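Local coordinates for oxalate biosynthetic component 1 (Burkholderia thailandensis, PDB 5IKY), which is a bifunctional enzyme of quorum sensing-dependent oxalate production, combining a serine hydrolase activity with an additional lyase activity, at residues P455-L460 with I472-E477; L480-A485 with T497-R502; F5-A10 with I513-A518. All blocks are in the same frame, centred on the assembly; numbering follows the deposited sequence.

Contact 1 (P455-L460 with I472-E477); sequences PFQALL and IRVGLE. With MG (magnesium ion), chain B.
Gln457 meets the end of strand 471-474 largely through water: its amide NE2 gets no nearer to Val474 than 4.3 Å, at CG1, and two waters lie between the segments. One lies 2.6 Å from Arg473 O, while its link to Gln457 NE2 is long and weak. The other accepts from Gly475 N at 2.8 Å; its very short approach to Gln457 NE2 is doubtful.

The dry half belongs to Leu460. CG stands anti to the backbone N (chi1 -151°), and from there its side chain and that of Ile472 slide past each other in opposite directions, Leu460 CG lying 3.5 Å from Ile472 CG2. Leu460 CD2 reaches further along the strand, to Val474 CG1 at 3.7 Å and to the backbone carbonyl Arg473 O at 3.6 Å.

Gly475 has phi 143°, where a CB would collide with the carbonyl O of Val474. Just beyond, Glu477 OE2 binds magnesium at 2.4 Å, together with His227, and takes a salt bridge from Arg473 NH2.

The segments bracket helix 460-466 in the beta-alpha-beta crossover joining barrel strands 446-451 and 471-474; helix 497-510 packs on Ile472 and Val474 through Leu504, and helices 403-415 and 418-442 pack around Leu459.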
loop_
_atom_site.group_PDB
_atom_site.type_symbol
_atom_site.label_atom_id
_atom_site.label_comp_id
_atom_site.label_asym_id
_atom_site.label_seq_id
_atom_site.Cartn_x
_atom_site.Cartn_y
_atom_site.Cartn_z
ATOM N N PRO A 455 -2.068 6.393 -28.571
ATOM C CA PRO A 455 -3.325 7.123 -28.795
ATOM C C PRO A 455 -4.584 6.284 -28.590
ATOM O O PRO A 455 -5.615 6.818 -28.180
ATOM C CB PRO A 455 -3.218 7.562 -30.263
ATOM C CG PRO A 455 -1.761 7.502 -30.582
ATOM C CD PRO A 455 -1.239 6.349 -29.786
ATOM N N PHE A 456 -4.497 4.988 -28.872
ATOM C CA PHE A 456 -5.662 4.108 -28.818
ATOM C C PHE A 456 -6.165 3.871 -27.392
ATOM O O PHE A 456 -7.213 3.256 -27.196
ATOM C CB PHE A 456 -5.337 2.766 -29.482
ATOM C CG PHE A 456 -4.900 2.889 -30.914
ATOM C CD1 PHE A 456 -5.827 2.829 -31.942
ATOM C CD2 PHE A 456 -3.564 3.072 -31.232
ATOM C CE1 PHE A 456 -5.428 2.947 -33.261
ATOM C CE2 PHE A 456 -3.160 3.192 -32.549
ATOM C CZ PHE A 456 -4.094 3.130 -33.564
ATOM N N GLN A 457 -5.423 4.359 -26.400
ATOM C CA GLN A 457 -5.783 4.152 -24.997
ATOM C C GLN A 457 -7.098 4.831 -24.629
ATOM O O GLN A 457 -7.663 4.571 -23.567
ATOM C CB GLN A 457 -4.663 4.640 -24.073
ATOM C CG GLN A 457 -3.531 3.638 -23.920
ATOM C CD GLN A 457 -2.633 3.926 -22.738
ATOM O OE1 GLN A 457 -2.703 4.995 -22.134
ATOM N NE2 GLN A 457 -1.780 2.965 -22.400
ATOM N N ALA A 458 -7.587 5.692 -25.513
ATOM C CA ALA A 458 -8.903 6.286 -25.345
ATOM C C ALA A 458 -9.992 5.239 -25.569
ATOM O O ALA A 458 -11.144 5.438 -25.191
ATOM C CB ALA A 458 -9.084 7.457 -26.298
ATOM N N LEU A 459 -9.614 4.120 -26.185
ATOM C CA LEU A 459 -10.550 3.037 -26.474
ATOM C C LEU A 459 -10.464 1.924 -25.439
ATOM O O LEU A 459 -11.272 0.996 -25.443
ATOM C CB LEU A 459 -10.281 2.454 -27.860
ATOM C CG LEU A 459 -10.190 3.425 -29.033
ATOM C CD1 LEU A 459 -9.847 2.663 -30.297
ATOM C CD2 LEU A 459 -11.496 4.183 -29.195
ATOM N N LEU A 460 -9.477 2.030 -24.557
ATOM C CA LEU A 460 -9.131 0.958 -23.632
ATOM C C LEU A 460 -10.312 0.473 -22.795
ATOM O O LEU A 460 -10.632 -0.714 -22.793
ATOM C CB LEU A 460 -7.995 1.420 -22.721
ATOM C CG LEU A 460 -7.045 0.350 -22.186
ATOM C CD1 LEU A 460 -6.798 -0.728 -23.224
ATOM C CD2 LEU A 460 -5.732 0.997 -21.772
ATOM N N ILE A 472 -7.324 -4.985 -17.608
ATOM C CA ILE A 472 -6.852 -3.904 -18.463
ATOM C C ILE A 472 -5.417 -3.558 -18.088
ATOM O O ILE A 472 -5.091 -3.440 -16.905
ATOM C CB ILE A 472 -7.736 -2.648 -18.336
ATOM C CG1 ILE A 472 -9.188 -2.972 -18.690
ATOM C CG2 ILE A 472 -7.219 -1.541 -19.225
ATOM C CD1 ILE A 472 -10.130 -1.797 -18.532
ATOM N N ARG A 473 -4.558 -3.402 -19.089
ATOM C CA ARG A 473 -3.162 -3.063 -18.841
ATOM C C ARG A 473 -2.817 -1.644 -19.288
ATOM O O ARG A 473 -3.226 -1.206 -20.362
ATOM C CB ARG A 473 -2.239 -4.056 -19.546
ATOM C CG ARG A 473 -0.771 -3.682 -19.455
ATOM C CD ARG A 473 0.097 -4.764 -20.037
ATOM N NE ARG A 473 1.088 -4.226 -20.960
ATOM C CZ ARG A 473 2.093 -4.941 -21.447
ATOM N NH1 ARG A 473 2.213 -6.214 -21.103
ATOM N NH2 ARG A 473 2.959 -4.400 -22.290
ATOM N N VAL A 474 -2.071 -0.932 -18.448
ATOM C CA VAL A 474 -1.510 0.370 -18.804
ATOM C C VAL A 474 -0.053 0.450 -18.347
ATOM O O VAL A 474 0.457 -0.470 -17.706
ATOM C CB VAL A 474 -2.303 1.538 -18.178
ATOM C CG1 VAL A 474 -3.684 1.644 -18.798
ATOM C CG2 VAL A 474 -2.399 1.375 -16.668
ATOM N N GLY A 475 0.614 1.551 -18.672
ATOM C CA GLY A 475 1.996 1.740 -18.266
ATOM C C GLY A 475 2.830 2.434 -19.323
ATOM O O GLY A 475 2.408 2.567 -20.473
ATOM N N LEU A 476 4.024 2.873 -18.934
ATOM C CA LEU A 476 4.905 3.590 -19.850
ATOM C C LEU A 476 5.376 2.692 -20.991
ATOM O O LEU A 476 5.760 3.181 -22.052
ATOM C CB LEU A 476 6.106 4.166 -19.102
ATOM C CG LEU A 476 5.775 5.213 -18.036
ATOM C CD1 LEU A 476 7.038 5.912 -17.561
ATOM C CD2 LEU A 476 4.768 6.216 -18.568
ATOM N N GLU A 477 5.341 1.382 -20.766
ATOM C CA GLU A 477 5.664 0.418 -21.813
ATOM C C GLU A 477 4.781 0.609 -23.041
ATOM O O GLU A 477 5.240 0.477 -24.176
ATOM C CB GLU A 477 5.520 -1.012 -21.291
ATOM C CG GLU A 477 5.596 -2.076 -22.379
ATOM C CD GLU A 477 5.813 -3.470 -21.821
ATOM O OE1 GLU A 477 5.911 -3.608 -20.583
ATOM O OE2 GLU A 477 5.894 -4.424 -22.622
HETATM MG MG MG B . 6.372 -6.693 -22.132
HETATM O O HOH W 1 -2.138 -0.490 -22.605
HETATM O O HOH W 2 -0.458 3.433 -20.420
HETATM O O HOH W 3 7.011 -9.112 -22.759
#

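Contact 2 (L480-A485 with T497-R502); sequences LNVFDA and TGDQVR
Gln500 and Val482 join a beta-hairpin to the helix that follows it: strand 481-483 pairs antiparallel with strand 491-493, and the chain then enters helix 497-510. Over the short segments the strand and helix axes run 26° apart in nearly the same direction, 8.6 Å from each other at closest approach.

The hydrogen bonding centres on the Gln500 amide. NE2 donates to Asn481 O over 2.9 Å in a nearly straight bond, with 166° at the hydrogen. The acceptor lies almost in the plane of the glutamine amide, yet the donor sits well above the plane of the Asn481 carbonyl, 39° out of it. NE2 also donates to Ala479 O, so this one nitrogen pins two carbonyls of the chain leading into and along the first hairpin strand. An extended side chain beyond CG carries the amide out from the helix to get there.

The ionic part runs through Arg492 on the partner strand. Its NH1 forms a salt bridge with Asp499 OD2, which Cys495 N also bonds, and its NE pairs with Asp484 OD2. The two aspartates, 6.4 Å apart between Asp484 OD2 and Asp499 OD1, would repel each other; Arg492, shared by both, and Arg486, which also pairs with Asp484 OD2, would be expected to offset this.

Van der Waals contact falls to Val482, which points toward the helix. Its side chain crosses that of Asp499 at about a right angle, and Val482 CG1 rests 3.7 Å from Asp499 OD2.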
loop_
_atom_site.group_PDB
_atom_site.type_symbol
_atom_site.label_atom_id
_atom_site.label_comp_id
_atom_site.label_asym_id
_atom_site.label_seq_id
_atom_site.Cartn_x
_atom_site.Cartn_y
_atom_site.Cartn_z
ATOM N N LEU A 480 3.299 6.850 -23.315
ATOM C CA LEU A 480 4.075 7.784 -22.508
ATOM C C LEU A 480 3.253 8.990 -22.071
ATOM O O LEU A 480 3.716 9.808 -21.276
ATOM C CB LEU A 480 5.309 8.254 -23.276
ATOM C CG LEU A 480 6.322 7.179 -23.668
ATOM C CD1 LEU A 480 7.538 7.817 -24.329
ATOM C CD2 LEU A 480 6.726 6.348 -22.456
ATOM N N ASN A 481 2.037 9.101 -22.593
ATOM C CA ASN A 481 1.166 10.219 -22.249
ATOM C C ASN A 481 0.011 9.793 -21.353
ATOM O O ASN A 481 -0.236 8.602 -21.160
ATOM C CB ASN A 481 0.616 10.879 -23.514
ATOM C CG ASN A 481 1.706 11.315 -24.467
ATOM O OD1 ASN A 481 2.814 11.658 -24.051
ATOM N ND2 ASN A 481 1.396 11.309 -25.759
ATOM N N VAL A 482 -0.693 10.779 -20.810
ATOM C CA VAL A 482 -1.888 10.533 -20.012
ATOM C C VAL A 482 -2.897 11.651 -20.270
ATOM O O VAL A 482 -2.522 12.809 -20.464
ATOM C CB VAL A 482 -1.560 10.435 -18.499
ATOM C CG1 VAL A 482 -0.964 11.740 -17.982
ATOM C CG2 VAL A 482 -2.797 10.047 -17.699
ATOM N N PHE A 483 -4.177 11.303 -20.299
ATOM C CA PHE A 483 -5.210 12.299 -20.540
ATOM C C PHE A 483 -5.494 13.106 -19.279
ATOM O O PHE A 483 -5.708 12.549 -18.203
ATOM C CB PHE A 483 -6.488 11.638 -21.055
ATOM C CG PHE A 483 -6.346 11.040 -22.426
ATOM C CD1 PHE A 483 -6.199 11.856 -23.537
ATOM C CD2 PHE A 483 -6.357 9.668 -22.605
ATOM C CE1 PHE A 483 -6.066 11.312 -24.801
ATOM C CE2 PHE A 483 -6.226 9.119 -23.866
ATOM C CZ PHE A 483 -6.080 9.940 -24.964
ATOM N N ASP A 484 -5.479 14.427 -19.428
ATOM C CA ASP A 484 -5.752 15.338 -18.326
ATOM C C ASP A 484 -6.568 16.518 -18.841
ATOM O O ASP A 484 -6.068 17.342 -19.609
ATOM C CB ASP A 484 -4.446 15.820 -17.686
ATOM C CG ASP A 484 -4.660 16.470 -16.327
ATOM O OD1 ASP A 484 -5.779 16.954 -16.052
ATOM O OD2 ASP A 484 -3.698 16.499 -15.532
ATOM N N ALA A 485 -7.823 16.593 -18.411
ATOM C CA ALA A 485 -8.747 17.614 -18.896
ATOM C C ALA A 485 -8.347 19.025 -18.459
ATOM O O ALA A 485 -8.726 20.008 -19.095
ATOM C CB ALA A 485 -10.159 17.298 -18.429
ATOM N N THR A 497 3.887 5.360 -14.357
ATOM C CA THR A 497 2.799 4.425 -14.606
ATOM C C THR A 497 1.654 4.660 -13.624
ATOM O O THR A 497 0.480 4.551 -13.988
ATOM C CB THR A 497 3.291 2.967 -14.520
ATOM O OG1 THR A 497 4.148 2.696 -15.635
ATOM C CG2 THR A 497 2.127 1.992 -14.548
ATOM N N GLY A 498 2.002 5.006 -12.387
ATOM C CA GLY A 498 1.013 5.294 -11.365
ATOM C C GLY A 498 0.070 6.404 -11.786
ATOM O O GLY A 498 -1.106 6.410 -11.423
ATOM N N ASP A 499 0.596 7.348 -12.559
ATOM C CA ASP A 499 -0.205 8.427 -13.118
ATOM C C ASP A 499 -1.307 7.854 -14.010
ATOM O O ASP A 499 -2.466 8.261 -13.925
ATOM C CB ASP A 499 0.681 9.386 -13.916
ATOM C CG ASP A 499 0.059 10.757 -14.087
ATOM O OD1 ASP A 499 -1.108 10.946 -13.683
ATOM O OD2 ASP A 499 0.740 11.643 -14.646
ATOM N N GLN A 500 -0.934 6.895 -14.852
ATOM C CA GLN A 500 -1.865 6.286 -15.795
ATOM C C GLN A 500 -2.835 5.319 -15.117
ATOM O O GLN A 500 -3.989 5.200 -15.530
ATOM C CB GLN A 500 -1.094 5.566 -16.900
ATOM C CG GLN A 500 -0.374 6.506 -17.853
ATOM C CD GLN A 500 0.702 5.804 -18.652
ATOM O OE1 GLN A 500 1.240 4.787 -18.221
ATOM N NE2 GLN A 500 1.022 6.344 -19.824
ATOM N N VAL A 501 -2.366 4.626 -14.082
ATOM C CA VAL A 501 -3.232 3.745 -13.307
ATOM C C VAL A 501 -4.305 4.568 -12.602
ATOM O O VAL A 501 -5.465 4.163 -12.521
ATOM C CB VAL A 501 -2.436 2.927 -12.271
ATOM C CG1 VAL A 501 -3.375 2.121 -11.392
ATOM C CG2 VAL A 501 -1.450 2.006 -12.971
ATOM N N ARG A 502 -3.908 5.735 -12.106
ATOM C CA ARG A 502 -4.838 6.647 -11.455
ATOM C C ARG A 502 -5.917 7.098 -12.430
ATOM O O ARG A 502 -7.103 7.119 -12.098
ATOM C CB ARG A 502 -4.098 7.860 -10.891
ATOM C CG ARG A 502 -5.000 8.847 -10.172
ATOM C CD ARG A 502 -4.215 10.042 -9.660
ATOM N NE ARG A 502 -5.051 10.932 -8.861
ATOM C CZ ARG A 502 -5.258 10.786 -7.556
ATOM N NH1 ARG A 502 -4.690 9.782 -6.902
ATOM N NH2 ARG A 502 -6.034 11.642 -6.905
#

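Contact 3 (F5-A10 with I513-A518); sequences FYITAA and IGIVDA
Phe5 O is gripped twice by the chain opposite: Val516 N donates to it over 2.9 Å, and the CA-H of Ile515 points at it with CA 3.2 Å away. With Phe5 N donating to Gly514 O at 3.1 Å, this makes a parallel beta bridge between Phe5 and Ile515. Of the two N-H bonds, the one from Val516 is the more bent, 143° at its hydrogen against 158° for the one from Phe5. The bridge adds the short strand 514-515 to strand 4-9 of the parallel TIM-type barrel. The added strand takes the same edge of strand 4-9 on which, two residues later, Ile7 bonds to Ala222 and Val223; Tyr6 uses the other edge, toward Asp470 and Ile472.

Phe5 and Ile515 send their side chains to one face, where Leu508 of helix 497-510 packs on both. CG of Phe5 lies anti to its carbonyl carbon (chi1 -72°), and the ring meets Ile513 obliquely, with Phe5 CD2 3.7 Å from Ile513 CG2.

Tyr6 and Val516 meet at their roots, Tyr6 CB 4.0 Å from Val516 CB, and Leu521 of helix 518-524 touches both. That helix begins directly after Asp517, the N-cap residue. Val516 CG2 also comes within 3.7 Å of Phe5 O.

Further along, the side chains of Ile7 and Ile515 approach obliquely, and the terminal methyl Ile7 CD1 comes to 4.0 Å from Ile515 CG2.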
loop_
_atom_site.group_PDB
_atom_site.type_symbol
_atom_site.label_atom_id
_atom_site.label_comp_id
_atom_site.label_asym_id
_atom_site.label_seq_id
_atom_site.Cartn_x
_atom_site.Cartn_y
_atom_site.Cartn_z
ATOM N N PHE A 5 -12.608 -4.969 -13.108
ATOM C CA PHE A 5 -11.406 -5.293 -13.866
ATOM C C PHE A 5 -10.234 -5.437 -12.908
ATOM O O PHE A 5 -10.243 -4.848 -11.829
ATOM C CB PHE A 5 -11.085 -4.208 -14.897
ATOM C CG PHE A 5 -12.023 -4.171 -16.064
ATOM C CD1 PHE A 5 -11.971 -5.150 -17.042
ATOM C CD2 PHE A 5 -12.931 -3.133 -16.208
ATOM C CE1 PHE A 5 -12.823 -5.108 -18.130
ATOM C CE2 PHE A 5 -13.786 -3.086 -17.294
ATOM C CZ PHE A 5 -13.733 -4.077 -18.256
ATOM N N TYR A 6 -9.223 -6.208 -13.292
ATOM C CA TYR A 6 -7.954 -6.136 -12.580
ATOM C C TYR A 6 -6.947 -5.400 -13.457
ATOM O O TYR A 6 -6.886 -5.619 -14.665
ATOM C CB TYR A 6 -7.441 -7.524 -12.172
ATOM C CG TYR A 6 -7.027 -8.450 -13.297
ATOM C CD1 TYR A 6 -5.734 -8.423 -13.811
ATOM C CD2 TYR A 6 -7.915 -9.385 -13.810
ATOM C CE1 TYR A 6 -5.350 -9.279 -14.824
ATOM C CE2 TYR A 6 -7.539 -10.248 -14.822
ATOM C CZ TYR A 6 -6.259 -10.191 -15.326
ATOM O OH TYR A 6 -5.889 -11.052 -16.336
ATOM N N ILE A 7 -6.180 -4.503 -12.847
ATOM C CA ILE A 7 -5.270 -3.648 -13.597
ATOM C C ILE A 7 -3.838 -4.161 -13.565
ATOM O O ILE A 7 -3.273 -4.402 -12.497
ATOM C CB ILE A 7 -5.283 -2.201 -13.065
ATOM C CG1 ILE A 7 -6.677 -1.590 -13.215
ATOM C CG2 ILE A 7 -4.252 -1.348 -13.797
ATOM C CD1 ILE A 7 -6.773 -0.179 -12.674
ATOM N N THR A 8 -3.261 -4.328 -14.751
ATOM C CA THR A 8 -1.852 -4.666 -14.881
ATOM C C THR A 8 -1.058 -3.404 -15.188
ATOM O O THR A 8 -1.438 -2.624 -16.060
ATOM C CB THR A 8 -1.609 -5.709 -15.991
ATOM O OG1 THR A 8 -2.333 -6.911 -15.694
ATOM C CG2 THR A 8 -0.126 -6.027 -16.111
ATOM N N ALA A 9 0.034 -3.201 -14.459
ATOM C CA ALA A 9 0.902 -2.051 -14.688
ATOM C C ALA A 9 2.221 -2.499 -15.307
ATOM O O ALA A 9 2.874 -3.411 -14.797
ATOM C CB ALA A 9 1.147 -1.306 -13.391
ATOM N N ALA A 10 2.598 -1.858 -16.410
ATOM C CA ALA A 10 3.830 -2.189 -17.122
ATOM C C ALA A 10 4.749 -0.970 -17.201
ATOM O O ALA A 10 4.731 -0.237 -18.191
ATOM C CB ALA A 10 3.510 -2.708 -18.513
ATOM N N ILE A 513 -17.629 0.947 -12.278
ATOM C CA ILE A 513 -16.851 -0.280 -12.395
ATOM C C ILE A 513 -15.710 -0.294 -11.384
ATOM O O ILE A 513 -14.891 0.625 -11.350
ATOM C CB ILE A 513 -16.278 -0.448 -13.808
ATOM C CG1 ILE A 513 -17.406 -0.411 -14.839
ATOM C CG2 ILE A 513 -15.482 -1.740 -13.913
ATOM C CD1 ILE A 513 -16.922 -0.458 -16.265
ATOM N N GLY A 514 -15.661 -1.338 -10.563
ATOM C CA GLY A 514 -14.634 -1.450 -9.542
ATOM C C GLY A 514 -13.370 -2.123 -10.043
ATOM O O GLY A 514 -13.315 -2.600 -11.177
ATOM N N ILE A 515 -12.345 -2.156 -9.197
ATOM C CA ILE A 515 -11.102 -2.834 -9.545
ATOM C C ILE A 515 -10.752 -3.899 -8.515
ATOM O O ILE A 515 -11.190 -3.834 -7.366
ATOM C CB ILE A 515 -9.924 -1.847 -9.676
ATOM C CG1 ILE A 515 -9.639 -1.164 -8.339
ATOM C CG2 ILE A 515 -10.214 -0.816 -10.748
ATOM C CD1 ILE A 515 -8.466 -0.204 -8.388
ATOM N N VAL A 516 -9.966 -4.883 -8.937
ATOM C CA VAL A 516 -9.573 -5.982 -8.064
ATOM C C VAL A 516 -8.153 -5.786 -7.539
ATOM O O VAL A 516 -7.215 -5.604 -8.316
ATOM C CB VAL A 516 -9.659 -7.336 -8.796
ATOM C CG1 VAL A 516 -9.297 -8.474 -7.856
ATOM C CG2 VAL A 516 -11.051 -7.538 -9.371
ATOM N N ASP A 517 -7.999 -5.815 -6.220
ATOM C CA ASP A 517 -6.680 -5.700 -5.611
ATOM C C ASP A 517 -5.911 -7.011 -5.743
ATOM O O ASP A 517 -6.489 -8.052 -6.067
ATOM C CB ASP A 517 -6.788 -5.296 -4.138
ATOM C CG ASP A 517 -7.547 -6.311 -3.307
ATOM O OD1 ASP A 517 -8.663 -6.697 -3.709
ATOM O OD2 ASP A 517 -7.022 -6.728 -2.254
ATOM N N ALA A 518 -4.609 -6.950 -5.479
ATOM C CA ALA A 518 -3.724 -8.096 -5.645
ATOM C C ALA A 518 -4.152 -9.305 -4.812
ATOM O O ALA A 518 -4.206 -10.421 -5.322
ATOM C CB ALA A 518 -2.292 -7.700 -5.304
#

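Overall arrangement
Strand 4-9 opens the chain and waits some 500 residues for its partner at 513-518, so contact 3 closes the widest loop and encloses the other two. Within that loop the barrel strands follow in turn up to 446-451. Contact 1 then closes a short loop around helix 460-466, and only afterwards does contact 2 open, closing another around the hairpin; these two run in series and do not cross. Strands 471-474 and 4-9 are sheet neighbours, linking contacts 1 and 3. Helix 497-510 ties in contact 2: Thr497 and Val501 pack on Ala9, and Thr497 also meets the turn at Gly475 and Leu476.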